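Local coordinates for protein putative enzyme related to aldose 1-epimerase (Salmonella typhimurium, PDB 2HTA) that probably interconverts the alpha and beta anomers of glucose 6-phosphate as a hexose-6-phosphate 1-epimerase (mutarotase), at residues T30-R35 with H123-N128. Sequence-based numbering, arbitrary orientation.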
loop_
_atom_site.group_PDB
_atom_site.type_symbol
_atom_site.label_atom_id
_atom_site.label_comp_id
_atom_site.label_asym_id
_atom_site.label_seq_id
_atom_site.Cartn_x
_atom_site.Cartn_y
_atom_site.Cartn_z
ATOM N N THR A 30 -20.782 -12.958 -1.557
ATOM C CA THR A 30 -20.682 -14.243 -0.859
ATOM C C THR A 30 -21.025 -13.997 0.590
ATOM O O THR A 30 -21.242 -12.851 0.992
ATOM C CB THR A 30 -19.215 -14.838 -0.937
ATOM O OG1 THR A 30 -18.365 -14.097 -0.070
ATOM C CG2 THR A 30 -18.682 -14.848 -2.332
ATOM N N PRO A 31 -21.085 -15.052 1.431
ATOM C CA PRO A 31 -21.417 -14.739 2.816
ATOM C C PRO A 31 -20.461 -13.736 3.487
ATOM O O PRO A 31 -20.861 -13.053 4.435
ATOM C CB PRO A 31 -21.323 -16.128 3.523
ATOM C CG PRO A 31 -21.596 -17.105 2.395
ATOM C CD PRO A 31 -20.934 -16.501 1.208
ATOM N N VAL A 32 -19.203 -13.625 3.015
ATOM C CA VAL A 32 -18.289 -12.711 3.685
ATOM C C VAL A 32 -17.932 -11.456 2.886
ATOM O O VAL A 32 -17.354 -10.547 3.439
ATOM C CB VAL A 32 -17.010 -13.402 4.169
ATOM C CG1 VAL A 32 -17.377 -14.622 5.052
ATOM C CG2 VAL A 32 -16.223 -13.836 2.962
ATOM N N LEU A 33 -18.263 -11.451 1.603
ATOM C CA LEU A 33 -17.857 -10.403 0.660
ATOM C C LEU A 33 -19.078 -9.649 0.227
ATOM O O LEU A 33 -20.041 -10.239 -0.265
ATOM C CB LEU A 33 -17.258 -11.021 -0.585
ATOM C CG LEU A 33 -15.766 -11.376 -0.631
ATOM C CD1 LEU A 33 -15.441 -12.007 -2.008
ATOM C CD2 LEU A 33 -14.885 -10.177 -0.308
ATOM N N SER A 34 -19.019 -8.329 0.340
ATOM C CA SER A 34 -20.110 -7.477 -0.109
ATOM C C SER A 34 -19.532 -6.295 -0.845
ATOM O O SER A 34 -18.369 -5.947 -0.635
ATOM C CB SER A 34 -20.929 -6.972 1.094
ATOM O OG SER A 34 -20.134 -6.156 1.988
ATOM N N ARG A 35 -20.316 -5.743 -1.761
ATOM C CA ARG A 35 -20.063 -4.397 -2.270
ATOM C C ARG A 35 -20.863 -3.300 -1.533
ATOM O O ARG A 35 -22.079 -3.451 -1.242
ATOM C CB ARG A 35 -20.336 -4.282 -3.762
ATOM C CG ARG A 35 -20.222 -2.772 -4.175
ATOM C CD ARG A 35 -20.296 -2.484 -5.635
ATOM N NE ARG A 35 -21.590 -2.761 -6.283
ATOM C CZ ARG A 35 -22.550 -1.878 -6.566
ATOM N NH1 ARG A 35 -22.477 -0.592 -6.220
ATOM N NH2 ARG A 35 -23.639 -2.340 -7.195
ATOM N N HIS A 123 -12.356 -14.520 -6.942
ATOM C CA HIS A 123 -12.163 -14.602 -5.524
ATOM C C HIS A 123 -12.532 -15.995 -5.078
ATOM O O HIS A 123 -13.244 -16.689 -5.784
ATOM C CB HIS A 123 -13.024 -13.521 -4.794
ATOM C CG HIS A 123 -14.467 -13.556 -5.167
ATOM N ND1 HIS A 123 -15.394 -14.307 -4.465
ATOM C CD2 HIS A 123 -15.153 -12.940 -6.167
ATOM C CE1 HIS A 123 -16.580 -14.180 -5.039
ATOM N NE2 HIS A 123 -16.462 -13.339 -6.059
ATOM N N ASN A 124 -11.963 -16.401 -3.956
ATOM C CA ASN A 124 -12.403 -17.613 -3.255
ATOM C C ASN A 124 -12.222 -17.439 -1.763
ATOM O O ASN A 124 -11.578 -16.507 -1.296
ATOM C CB ASN A 124 -11.682 -18.858 -3.803
ATOM C CG ASN A 124 -10.242 -18.821 -3.561
ATOM O OD1 ASN A 124 -9.770 -19.292 -2.521
ATOM N ND2 ASN A 124 -9.479 -18.307 -4.546
ATOM N N GLU A 125 -12.828 -18.313 -0.985
ATOM C CA GLU A 125 -12.748 -18.132 0.447
ATOM C C GLU A 125 -12.884 -19.507 1.111
ATOM O O GLU A 125 -13.343 -20.464 0.467
ATOM C CB GLU A 125 -13.864 -17.192 0.892
ATOM C CG GLU A 125 -15.265 -17.633 0.523
ATOM C CD GLU A 125 -16.277 -16.497 0.649
ATOM O OE1 GLU A 125 -16.104 -15.414 -0.012
ATOM O OE2 GLU A 125 -17.242 -16.696 1.416
ATOM N N ASP A 126 -12.409 -19.597 2.336
ATOM C CA ASP A 126 -12.528 -20.814 3.108
ATOM C C ASP A 126 -12.594 -20.370 4.559
ATOM O O ASP A 126 -12.766 -19.188 4.819
ATOM C CB ASP A 126 -11.373 -21.800 2.774
ATOM C CG ASP A 126 -9.975 -21.262 3.128
ATOM O OD1 ASP A 126 -9.791 -20.272 3.879
ATOM O OD2 ASP A 126 -8.990 -21.871 2.672
ATOM N N ASP A 127 -12.500 -21.295 5.519
ATOM C CA ASP A 127 -12.589 -20.911 6.914
ATOM C C ASP A 127 -11.436 -20.047 7.395
ATOM O O ASP A 127 -11.512 -19.547 8.517
ATOM C CB ASP A 127 -12.604 -22.157 7.827
ATOM C CG ASP A 127 -13.882 -22.918 7.741
ATOM O OD1 ASP A 127 -14.906 -22.404 7.223
ATOM O OD2 ASP A 127 -13.854 -24.108 8.154
ATOM N N ASN A 128 -10.347 -19.944 6.606
ATOM C CA ASN A 128 -9.151 -19.204 7.054
ATOM C C ASN A 128 -9.123 -17.731 6.533
ATOM O O ASN A 128 -8.560 -16.858 7.171
ATOM C CB ASN A 128 -7.867 -19.903 6.597
ATOM C CG ASN A 128 -7.728 -21.282 7.198
ATOM O OD1 ASN A 128 -8.108 -21.477 8.341
ATOM N ND2 ASN A 128 -7.215 -22.209 6.450
#
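A single hydroxyl, OG1 of T30, ties a glutamate from a strand remote in sequence to a tight turn. It donates a short hydrogen bond to the carboxylate of E125 (OG1 to OE1, 2.6 Å), meeting OE1 on its syn side, and accepts from the backbone N of V32 at 3.2 Å and, weakly, from N of L33. The bond to V32 makes an ST turn of T30-V32, for which chi1 of 74° sets OG1 beside both its own N and carbonyl carbon. Negative charge on E125 would probably polarise the hydroxyl. E125 meets T30 and V32 tip to tip, its chain extended beyond CG (chi2 -164°). V32 CG2 abuts the carboxylate end on, 3.4 Å from E125 OE1, while CD of P31 lies obliquely beside OE2. Farther along, L33 and H123 run antiparallel alongside each other, and L33 CD1 lies over one face of the imidazole in a CH-pi contact, 3.8 Å from the H123 ring centroid and 29° off its normal. T30 CG2 approaches the same ring at CE1 (3.5 Å from H123 CE1). This surface contact, away from the active site, joins two antiparallel sheets of a galactose mutarotase-type fold: the turn between strands 27-28 and 33-38 meets H123 and E125 on outermost strand 119-125, with L33 also packing on I44 and V46 of strand 41-48, and V32 and E125 both touching V130 of strand 130-137.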